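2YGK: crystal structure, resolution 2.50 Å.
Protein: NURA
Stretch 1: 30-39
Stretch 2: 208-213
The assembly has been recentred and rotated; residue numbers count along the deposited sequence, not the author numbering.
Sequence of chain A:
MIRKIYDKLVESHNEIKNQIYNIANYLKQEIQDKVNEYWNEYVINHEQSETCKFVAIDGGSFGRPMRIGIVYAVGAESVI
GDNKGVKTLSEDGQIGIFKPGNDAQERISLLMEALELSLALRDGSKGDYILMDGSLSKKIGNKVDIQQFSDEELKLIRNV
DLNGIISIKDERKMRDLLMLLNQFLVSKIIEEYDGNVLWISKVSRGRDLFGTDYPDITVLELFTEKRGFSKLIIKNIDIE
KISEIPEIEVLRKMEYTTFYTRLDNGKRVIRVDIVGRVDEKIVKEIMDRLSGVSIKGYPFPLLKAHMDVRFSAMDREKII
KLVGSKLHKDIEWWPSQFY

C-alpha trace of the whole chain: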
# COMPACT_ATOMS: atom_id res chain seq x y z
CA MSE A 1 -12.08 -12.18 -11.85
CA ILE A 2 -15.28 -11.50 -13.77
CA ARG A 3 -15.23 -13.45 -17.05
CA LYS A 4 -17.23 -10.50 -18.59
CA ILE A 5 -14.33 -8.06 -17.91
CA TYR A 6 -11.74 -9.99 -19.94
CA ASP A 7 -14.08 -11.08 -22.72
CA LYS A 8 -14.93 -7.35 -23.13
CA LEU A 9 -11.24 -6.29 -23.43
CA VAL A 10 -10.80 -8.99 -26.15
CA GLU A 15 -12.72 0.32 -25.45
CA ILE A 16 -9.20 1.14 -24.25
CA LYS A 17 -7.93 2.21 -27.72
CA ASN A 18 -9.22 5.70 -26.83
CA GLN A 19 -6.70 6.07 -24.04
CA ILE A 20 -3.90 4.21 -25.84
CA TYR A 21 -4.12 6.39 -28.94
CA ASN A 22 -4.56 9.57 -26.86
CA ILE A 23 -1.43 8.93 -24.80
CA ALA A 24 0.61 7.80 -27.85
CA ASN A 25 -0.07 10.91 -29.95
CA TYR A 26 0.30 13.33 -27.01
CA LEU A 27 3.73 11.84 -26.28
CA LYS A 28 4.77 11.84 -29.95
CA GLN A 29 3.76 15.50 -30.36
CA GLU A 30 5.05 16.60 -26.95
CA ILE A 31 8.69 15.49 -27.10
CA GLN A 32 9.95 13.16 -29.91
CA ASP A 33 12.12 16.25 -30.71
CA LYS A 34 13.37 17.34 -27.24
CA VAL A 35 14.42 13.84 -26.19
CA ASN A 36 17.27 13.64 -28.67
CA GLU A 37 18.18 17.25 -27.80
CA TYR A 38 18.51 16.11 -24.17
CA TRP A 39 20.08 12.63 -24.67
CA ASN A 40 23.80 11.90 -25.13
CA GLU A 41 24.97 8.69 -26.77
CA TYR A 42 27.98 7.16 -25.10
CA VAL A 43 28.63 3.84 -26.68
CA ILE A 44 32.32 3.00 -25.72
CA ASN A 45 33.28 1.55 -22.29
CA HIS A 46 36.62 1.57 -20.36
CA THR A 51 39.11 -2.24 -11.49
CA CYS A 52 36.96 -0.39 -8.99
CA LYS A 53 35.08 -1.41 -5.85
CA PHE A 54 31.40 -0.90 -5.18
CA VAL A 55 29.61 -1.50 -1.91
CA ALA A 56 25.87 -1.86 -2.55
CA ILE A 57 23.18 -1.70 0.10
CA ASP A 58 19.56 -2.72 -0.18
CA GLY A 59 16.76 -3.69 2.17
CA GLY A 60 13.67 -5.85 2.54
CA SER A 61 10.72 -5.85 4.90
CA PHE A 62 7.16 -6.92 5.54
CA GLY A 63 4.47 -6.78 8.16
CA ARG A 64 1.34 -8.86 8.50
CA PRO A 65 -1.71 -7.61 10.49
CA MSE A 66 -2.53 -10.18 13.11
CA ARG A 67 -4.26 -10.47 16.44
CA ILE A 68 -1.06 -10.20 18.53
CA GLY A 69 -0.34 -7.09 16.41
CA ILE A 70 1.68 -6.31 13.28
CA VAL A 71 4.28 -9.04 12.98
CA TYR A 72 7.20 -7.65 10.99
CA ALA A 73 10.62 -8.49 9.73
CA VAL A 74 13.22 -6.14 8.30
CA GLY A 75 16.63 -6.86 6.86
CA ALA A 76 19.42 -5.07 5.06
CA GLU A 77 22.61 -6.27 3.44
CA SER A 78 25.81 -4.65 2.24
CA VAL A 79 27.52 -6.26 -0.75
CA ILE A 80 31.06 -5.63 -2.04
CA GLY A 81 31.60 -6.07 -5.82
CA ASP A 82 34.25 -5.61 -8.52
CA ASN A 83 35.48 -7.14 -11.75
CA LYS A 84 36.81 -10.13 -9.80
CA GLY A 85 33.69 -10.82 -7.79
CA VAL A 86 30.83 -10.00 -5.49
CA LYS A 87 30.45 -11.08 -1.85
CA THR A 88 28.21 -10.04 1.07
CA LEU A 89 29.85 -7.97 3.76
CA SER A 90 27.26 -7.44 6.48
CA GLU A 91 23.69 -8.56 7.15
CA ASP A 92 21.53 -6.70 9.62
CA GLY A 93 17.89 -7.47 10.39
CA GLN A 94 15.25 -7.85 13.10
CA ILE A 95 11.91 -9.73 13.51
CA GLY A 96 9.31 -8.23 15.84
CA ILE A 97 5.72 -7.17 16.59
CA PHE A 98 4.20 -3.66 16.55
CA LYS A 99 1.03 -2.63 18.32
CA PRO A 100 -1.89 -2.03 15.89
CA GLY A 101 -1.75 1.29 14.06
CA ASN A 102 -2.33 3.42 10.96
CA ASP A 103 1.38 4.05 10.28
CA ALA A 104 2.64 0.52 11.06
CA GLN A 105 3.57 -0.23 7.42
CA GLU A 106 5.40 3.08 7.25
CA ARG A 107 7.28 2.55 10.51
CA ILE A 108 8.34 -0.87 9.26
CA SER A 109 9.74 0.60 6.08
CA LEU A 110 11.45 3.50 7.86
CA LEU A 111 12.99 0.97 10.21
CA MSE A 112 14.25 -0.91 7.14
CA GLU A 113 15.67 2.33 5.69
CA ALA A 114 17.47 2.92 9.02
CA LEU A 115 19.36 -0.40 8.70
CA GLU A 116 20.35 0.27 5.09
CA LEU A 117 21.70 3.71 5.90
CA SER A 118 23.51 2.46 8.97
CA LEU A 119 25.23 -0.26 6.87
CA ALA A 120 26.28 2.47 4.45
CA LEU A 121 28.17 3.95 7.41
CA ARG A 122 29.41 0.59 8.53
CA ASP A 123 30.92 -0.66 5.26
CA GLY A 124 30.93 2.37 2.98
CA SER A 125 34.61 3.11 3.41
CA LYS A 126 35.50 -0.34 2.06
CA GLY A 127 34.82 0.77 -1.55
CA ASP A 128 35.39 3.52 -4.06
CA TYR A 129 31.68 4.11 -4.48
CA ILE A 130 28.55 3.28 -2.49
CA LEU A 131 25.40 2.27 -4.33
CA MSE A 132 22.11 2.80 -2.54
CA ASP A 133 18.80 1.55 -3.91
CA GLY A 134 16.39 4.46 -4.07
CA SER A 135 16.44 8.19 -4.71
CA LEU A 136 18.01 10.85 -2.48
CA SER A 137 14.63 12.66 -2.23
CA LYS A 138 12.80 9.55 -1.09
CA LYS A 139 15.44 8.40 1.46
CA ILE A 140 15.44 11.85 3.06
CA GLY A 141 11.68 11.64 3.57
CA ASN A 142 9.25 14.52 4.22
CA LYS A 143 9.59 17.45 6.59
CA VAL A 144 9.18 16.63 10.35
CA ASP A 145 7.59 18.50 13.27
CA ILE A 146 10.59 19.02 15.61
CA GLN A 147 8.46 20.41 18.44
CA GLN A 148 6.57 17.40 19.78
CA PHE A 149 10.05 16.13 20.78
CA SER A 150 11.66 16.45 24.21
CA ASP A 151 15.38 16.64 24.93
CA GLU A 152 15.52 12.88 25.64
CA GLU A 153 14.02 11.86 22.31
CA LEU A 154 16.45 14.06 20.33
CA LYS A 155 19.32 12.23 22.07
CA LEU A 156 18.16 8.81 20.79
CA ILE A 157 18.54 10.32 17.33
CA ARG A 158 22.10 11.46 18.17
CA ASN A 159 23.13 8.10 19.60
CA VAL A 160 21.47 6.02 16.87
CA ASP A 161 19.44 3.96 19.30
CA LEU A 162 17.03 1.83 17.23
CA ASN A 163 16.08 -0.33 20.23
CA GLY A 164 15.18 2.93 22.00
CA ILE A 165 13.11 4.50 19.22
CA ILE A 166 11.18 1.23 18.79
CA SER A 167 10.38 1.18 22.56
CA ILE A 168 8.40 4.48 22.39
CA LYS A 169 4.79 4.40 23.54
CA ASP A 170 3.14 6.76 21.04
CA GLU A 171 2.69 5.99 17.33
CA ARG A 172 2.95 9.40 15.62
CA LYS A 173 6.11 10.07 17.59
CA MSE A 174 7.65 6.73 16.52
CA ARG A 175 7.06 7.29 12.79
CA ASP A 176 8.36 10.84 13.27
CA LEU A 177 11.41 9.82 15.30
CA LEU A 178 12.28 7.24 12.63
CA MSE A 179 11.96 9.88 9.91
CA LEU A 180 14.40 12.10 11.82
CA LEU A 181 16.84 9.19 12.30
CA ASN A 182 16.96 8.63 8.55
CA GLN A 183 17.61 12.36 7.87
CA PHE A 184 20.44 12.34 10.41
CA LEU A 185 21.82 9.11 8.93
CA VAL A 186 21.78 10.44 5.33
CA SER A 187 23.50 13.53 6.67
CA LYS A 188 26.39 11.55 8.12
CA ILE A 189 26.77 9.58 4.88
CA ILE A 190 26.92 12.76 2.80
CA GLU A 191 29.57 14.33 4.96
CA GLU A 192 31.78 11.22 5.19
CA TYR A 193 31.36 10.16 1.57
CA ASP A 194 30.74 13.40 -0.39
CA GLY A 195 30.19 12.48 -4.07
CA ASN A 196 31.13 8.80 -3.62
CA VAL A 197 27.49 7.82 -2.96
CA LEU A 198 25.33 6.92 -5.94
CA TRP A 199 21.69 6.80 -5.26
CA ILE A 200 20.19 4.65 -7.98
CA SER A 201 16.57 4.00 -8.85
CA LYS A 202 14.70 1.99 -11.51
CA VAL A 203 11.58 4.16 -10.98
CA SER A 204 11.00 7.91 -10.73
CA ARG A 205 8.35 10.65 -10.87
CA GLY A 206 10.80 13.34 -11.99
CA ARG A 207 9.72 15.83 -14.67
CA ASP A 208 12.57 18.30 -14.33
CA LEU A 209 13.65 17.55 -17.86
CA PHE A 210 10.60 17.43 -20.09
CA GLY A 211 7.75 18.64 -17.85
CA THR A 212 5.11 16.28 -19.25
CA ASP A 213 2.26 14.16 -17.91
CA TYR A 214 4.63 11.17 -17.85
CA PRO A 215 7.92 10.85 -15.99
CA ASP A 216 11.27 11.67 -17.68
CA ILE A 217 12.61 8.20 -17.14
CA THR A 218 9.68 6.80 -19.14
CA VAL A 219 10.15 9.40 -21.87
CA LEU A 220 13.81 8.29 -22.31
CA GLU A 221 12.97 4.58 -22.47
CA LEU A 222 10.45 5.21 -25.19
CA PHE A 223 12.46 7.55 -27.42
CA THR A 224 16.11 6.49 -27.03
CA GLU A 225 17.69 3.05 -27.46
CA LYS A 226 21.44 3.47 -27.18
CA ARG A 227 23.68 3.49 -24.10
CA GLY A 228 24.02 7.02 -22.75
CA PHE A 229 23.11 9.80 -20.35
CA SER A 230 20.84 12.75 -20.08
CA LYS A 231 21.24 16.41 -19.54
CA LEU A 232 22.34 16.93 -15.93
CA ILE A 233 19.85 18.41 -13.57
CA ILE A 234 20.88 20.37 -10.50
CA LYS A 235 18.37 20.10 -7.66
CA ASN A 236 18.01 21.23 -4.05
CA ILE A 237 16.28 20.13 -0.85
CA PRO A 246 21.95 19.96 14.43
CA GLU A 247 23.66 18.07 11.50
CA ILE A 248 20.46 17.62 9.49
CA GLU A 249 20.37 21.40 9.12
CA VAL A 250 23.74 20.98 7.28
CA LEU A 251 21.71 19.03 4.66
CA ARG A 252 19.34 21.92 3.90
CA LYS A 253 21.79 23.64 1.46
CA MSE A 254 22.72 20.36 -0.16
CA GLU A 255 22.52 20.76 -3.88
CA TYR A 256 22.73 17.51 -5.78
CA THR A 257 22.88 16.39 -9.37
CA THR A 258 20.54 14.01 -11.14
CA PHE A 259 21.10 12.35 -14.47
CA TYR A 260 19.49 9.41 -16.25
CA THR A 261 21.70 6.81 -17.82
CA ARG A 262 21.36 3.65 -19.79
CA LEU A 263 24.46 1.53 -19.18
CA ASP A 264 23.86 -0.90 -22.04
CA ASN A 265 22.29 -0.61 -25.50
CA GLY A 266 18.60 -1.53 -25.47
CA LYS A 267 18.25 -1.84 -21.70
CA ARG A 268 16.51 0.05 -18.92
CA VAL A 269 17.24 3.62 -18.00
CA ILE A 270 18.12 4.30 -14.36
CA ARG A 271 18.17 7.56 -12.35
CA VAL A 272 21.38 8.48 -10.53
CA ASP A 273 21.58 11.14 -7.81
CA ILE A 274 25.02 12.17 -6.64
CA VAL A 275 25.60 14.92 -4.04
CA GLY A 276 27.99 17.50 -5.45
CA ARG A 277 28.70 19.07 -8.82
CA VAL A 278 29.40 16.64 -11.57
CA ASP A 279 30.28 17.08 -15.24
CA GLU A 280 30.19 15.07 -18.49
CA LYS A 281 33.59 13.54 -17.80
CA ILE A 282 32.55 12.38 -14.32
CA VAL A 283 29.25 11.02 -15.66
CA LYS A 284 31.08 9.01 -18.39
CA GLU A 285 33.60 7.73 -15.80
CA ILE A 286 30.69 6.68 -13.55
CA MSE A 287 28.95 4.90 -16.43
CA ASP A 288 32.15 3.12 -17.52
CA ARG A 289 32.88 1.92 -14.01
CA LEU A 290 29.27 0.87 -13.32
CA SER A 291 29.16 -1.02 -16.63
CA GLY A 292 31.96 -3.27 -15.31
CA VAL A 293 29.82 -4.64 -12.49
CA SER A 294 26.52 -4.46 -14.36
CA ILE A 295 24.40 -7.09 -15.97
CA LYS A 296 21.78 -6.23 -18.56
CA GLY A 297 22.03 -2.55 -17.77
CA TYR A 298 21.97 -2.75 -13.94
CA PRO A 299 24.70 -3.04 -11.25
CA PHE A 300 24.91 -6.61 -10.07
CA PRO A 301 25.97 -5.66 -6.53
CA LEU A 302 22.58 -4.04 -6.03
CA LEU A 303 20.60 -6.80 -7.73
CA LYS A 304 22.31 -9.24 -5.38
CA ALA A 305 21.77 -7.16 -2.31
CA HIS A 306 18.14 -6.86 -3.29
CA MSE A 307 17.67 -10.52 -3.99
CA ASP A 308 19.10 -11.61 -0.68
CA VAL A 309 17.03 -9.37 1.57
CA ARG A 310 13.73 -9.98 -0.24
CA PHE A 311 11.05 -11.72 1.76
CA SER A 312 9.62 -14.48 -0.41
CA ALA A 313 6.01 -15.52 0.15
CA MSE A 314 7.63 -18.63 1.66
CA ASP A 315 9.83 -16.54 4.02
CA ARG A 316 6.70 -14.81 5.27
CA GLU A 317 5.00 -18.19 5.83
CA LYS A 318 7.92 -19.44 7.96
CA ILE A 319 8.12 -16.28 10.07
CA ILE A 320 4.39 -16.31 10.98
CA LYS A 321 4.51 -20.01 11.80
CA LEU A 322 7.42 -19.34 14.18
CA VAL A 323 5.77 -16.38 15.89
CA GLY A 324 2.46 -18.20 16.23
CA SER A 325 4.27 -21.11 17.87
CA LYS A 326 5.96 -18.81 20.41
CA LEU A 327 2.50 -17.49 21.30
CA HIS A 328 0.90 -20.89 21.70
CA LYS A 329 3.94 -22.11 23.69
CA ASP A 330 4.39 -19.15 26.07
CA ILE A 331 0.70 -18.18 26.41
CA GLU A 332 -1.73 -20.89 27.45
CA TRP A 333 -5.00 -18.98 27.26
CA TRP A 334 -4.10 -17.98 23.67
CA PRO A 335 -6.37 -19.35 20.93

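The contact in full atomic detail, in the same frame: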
# COMPACT_ATOMS: atom_id res chain seq x y z
N GLU A 30 4.57 15.82 -28.09
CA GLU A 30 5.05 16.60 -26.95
C GLU A 30 6.57 16.66 -26.96
O GLU A 30 7.12 17.71 -26.64
CB GLU A 30 4.56 15.99 -25.63
CG GLU A 30 4.95 16.76 -24.36
CD GLU A 30 4.05 17.95 -24.05
OE1 GLU A 30 3.28 18.38 -24.94
OE2 GLU A 30 4.13 18.45 -22.91
N ILE A 31 7.24 15.56 -27.29
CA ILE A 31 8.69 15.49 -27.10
C ILE A 31 9.49 14.39 -27.85
O ILE A 31 10.52 13.95 -27.36
CB ILE A 31 9.04 15.40 -25.56
CG1 ILE A 31 8.25 14.28 -24.88
CG2 ILE A 31 8.80 16.74 -24.85
CD1 ILE A 31 8.73 12.90 -25.22
N GLN A 32 9.06 13.97 -29.04
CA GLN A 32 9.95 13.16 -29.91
C GLN A 32 11.20 13.98 -30.33
O GLN A 32 12.27 13.41 -30.55
CB GLN A 32 9.23 12.64 -31.17
CG GLN A 32 10.05 11.63 -32.01
CD GLN A 32 9.38 11.25 -33.34
OE1 GLN A 32 9.26 12.06 -34.26
NE2 GLN A 32 8.96 9.99 -33.44
N ASP A 33 11.02 15.31 -30.42
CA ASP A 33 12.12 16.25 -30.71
C ASP A 33 13.09 16.50 -29.53
O ASP A 33 14.31 16.31 -29.67
CB ASP A 33 11.58 17.61 -31.25
CG ASP A 33 10.14 17.93 -30.80
OD1 ASP A 33 9.54 17.19 -29.99
OD2 ASP A 33 9.58 18.94 -31.29
N LYS A 34 12.55 16.92 -28.39
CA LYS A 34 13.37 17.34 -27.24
C LYS A 34 14.17 16.21 -26.61
O LYS A 34 15.21 16.45 -26.00
CB LYS A 34 12.52 18.06 -26.19
CG LYS A 34 12.00 19.38 -26.71
CD LYS A 34 11.09 20.10 -25.73
CE LYS A 34 10.57 21.40 -26.36
NZ LYS A 34 9.64 22.17 -25.49
N VAL A 35 13.70 14.97 -26.75
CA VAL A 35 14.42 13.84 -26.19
C VAL A 35 15.83 13.84 -26.71
O VAL A 35 16.78 13.93 -25.94
CB VAL A 35 13.78 12.50 -26.56
CG1 VAL A 35 14.77 11.37 -26.41
CG2 VAL A 35 12.57 12.25 -25.70
N ASN A 36 15.96 13.76 -28.02
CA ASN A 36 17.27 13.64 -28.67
C ASN A 36 18.15 14.88 -28.45
O ASN A 36 19.37 14.76 -28.36
CB ASN A 36 17.08 13.32 -30.16
CG ASN A 36 16.24 12.06 -30.38
OD1 ASN A 36 16.40 11.05 -29.68
ND2 ASN A 36 15.33 12.12 -31.35
N GLU A 37 17.52 16.05 -28.31
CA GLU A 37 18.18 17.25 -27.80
C GLU A 37 18.84 16.93 -26.47
O GLU A 37 20.00 17.23 -26.27
CB GLU A 37 17.18 18.39 -27.57
CG GLU A 37 16.32 18.83 -28.79
CD GLU A 37 16.96 19.86 -29.68
OE1 GLU A 37 18.06 20.36 -29.34
OE2 GLU A 37 16.37 20.16 -30.73
N TYR A 38 18.08 16.32 -25.56
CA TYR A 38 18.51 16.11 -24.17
C TYR A 38 19.14 14.75 -23.86
O TYR A 38 19.35 14.46 -22.70
CB TYR A 38 17.32 16.21 -23.23
CG TYR A 38 16.76 17.56 -22.90
CD1 TYR A 38 17.22 18.73 -23.48
CD2 TYR A 38 15.73 17.64 -22.00
CE1 TYR A 38 16.64 19.96 -23.13
CE2 TYR A 38 15.16 18.83 -21.65
CZ TYR A 38 15.60 19.98 -22.21
OH TYR A 38 14.96 21.13 -21.80
N TRP A 39 19.38 13.91 -24.86
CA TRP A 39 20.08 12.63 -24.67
C TRP A 39 21.48 12.62 -25.32
O TRP A 39 21.68 13.15 -26.43
CB TRP A 39 19.24 11.49 -25.23
CG TRP A 39 19.75 10.09 -24.96
CD1 TRP A 39 20.22 9.20 -25.89
CD2 TRP A 39 19.79 9.40 -23.70
NE1 TRP A 39 20.57 8.02 -25.28
CE2 TRP A 39 20.31 8.12 -23.94
CE3 TRP A 39 19.45 9.75 -22.40
CZ2 TRP A 39 20.51 7.17 -22.91
CZ3 TRP A 39 19.63 8.81 -21.37
CH2 TRP A 39 20.16 7.54 -21.64
N ASP A 208 11.66 17.18 -14.20
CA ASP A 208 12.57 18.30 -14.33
C ASP A 208 12.94 18.51 -15.76
O ASP A 208 13.01 19.64 -16.20
CB ASP A 208 13.85 18.05 -13.53
CG ASP A 208 13.66 18.28 -12.04
OD1 ASP A 208 13.33 19.43 -11.67
OD2 ASP A 208 13.84 17.31 -11.26
N LEU A 209 13.16 17.42 -16.49
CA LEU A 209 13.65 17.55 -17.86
C LEU A 209 12.58 18.05 -18.80
O LEU A 209 12.68 19.16 -19.30
CB LEU A 209 14.24 16.23 -18.40
CG LEU A 209 15.66 15.91 -17.98
CD1 LEU A 209 16.12 14.69 -18.75
CD2 LEU A 209 16.59 17.11 -18.20
N PHE A 210 11.56 17.22 -19.01
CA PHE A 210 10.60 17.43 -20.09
C PHE A 210 9.29 18.06 -19.66
O PHE A 210 8.58 18.60 -20.49
CB PHE A 210 10.30 16.11 -20.77
CG PHE A 210 11.51 15.39 -21.24
CD1 PHE A 210 12.25 15.86 -22.31
CD2 PHE A 210 11.91 14.22 -20.63
CE1 PHE A 210 13.37 15.19 -22.76
CE2 PHE A 210 13.04 13.54 -21.06
CZ PHE A 210 13.76 14.02 -22.14
N GLY A 211 8.95 17.98 -18.38
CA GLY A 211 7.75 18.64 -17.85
C GLY A 211 6.45 18.18 -18.51
O GLY A 211 5.66 19.01 -18.96
N THR A 212 6.25 16.87 -18.57
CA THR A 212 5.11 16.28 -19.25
C THR A 212 4.25 15.51 -18.26
O THR A 212 4.57 15.45 -17.07
CB THR A 212 5.55 15.34 -20.39
OG1 THR A 212 6.12 14.14 -19.85
CG2 THR A 212 6.57 16.03 -21.31
N ASP A 213 3.16 14.93 -18.75
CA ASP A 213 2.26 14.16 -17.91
C ASP A 213 2.89 12.86 -17.45
O ASP A 213 2.45 12.29 -16.46
CB ASP A 213 0.95 13.83 -18.65
CG ASP A 213 0.05 15.05 -18.83
OD1 ASP A 213 0.09 15.97 -17.99
OD2 ASP A 213 -0.71 15.06 -19.82

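Residues 30-39, largely helical, pack against the irregular segment 208-213 of the same chain. No hydrogen bond joins the two stretches. Apolar and aromatic packing holds them together, and 358 Å² is buried, both sides summed.

Phe-210 is the centre of the contact. Its CA-to-CB bond points sideways, but with chi1 in the m well the ring comes nearer to the helix. There it meets residues from successive turns. Ile-31 CG2 lies 4.4 Å from Phe-210 CD1. Val-35 CG2 lies 4.2 Å from Phe-210 CZ, and Val-35 CA is 3.8 Å from Phe-210 CE1. Ile-31 and Val-35 are both buried; their branched apolar side chains suit a site beside a ring and need no polar partner.

The aromatic pair is Tyr-38 and Phe-210. The ring planes are at 26°, but the rings are slid apart and barely overlap, with centroids 5.5 Å apart. The closest approach is Tyr-38 CD2 to Phe-210 CE1, 3.5 Å. Tyr-38 also reaches Leu-209: its CD2 is 3.9 Å from Leu-209 CD2. The CA-to-CB bond of Tyr-38 points toward the loop, and its large flat ring touches two neighbouring residues at once.

Backbone oxygens meet ring edges in two places. Leu-209 O lies 3.4 Å from Tyr-38 CE2, near the ring plane. Lys-34 O lies 3.9 Å from Phe-210 CE1, also at the edge. The same Lys-34 O accepts a hydrogen bond from Tyr-38 N within its own stretch, at 2.9 Å. The Lys-34 side chain begins toward the loop, but its end leads away, leaving the charged group outside the apolar contact.

Thr-212 extends the packing to Glu-30. Its CG2 is 3.5 Å from Glu-30 CG and 4.2 Å from Ile-31 CG2. The methyl thus serves the contact, while OG1 is hydrogen-bonded to a residue just outside the two stretches. Gly-211 has positive phi, which favours glycine.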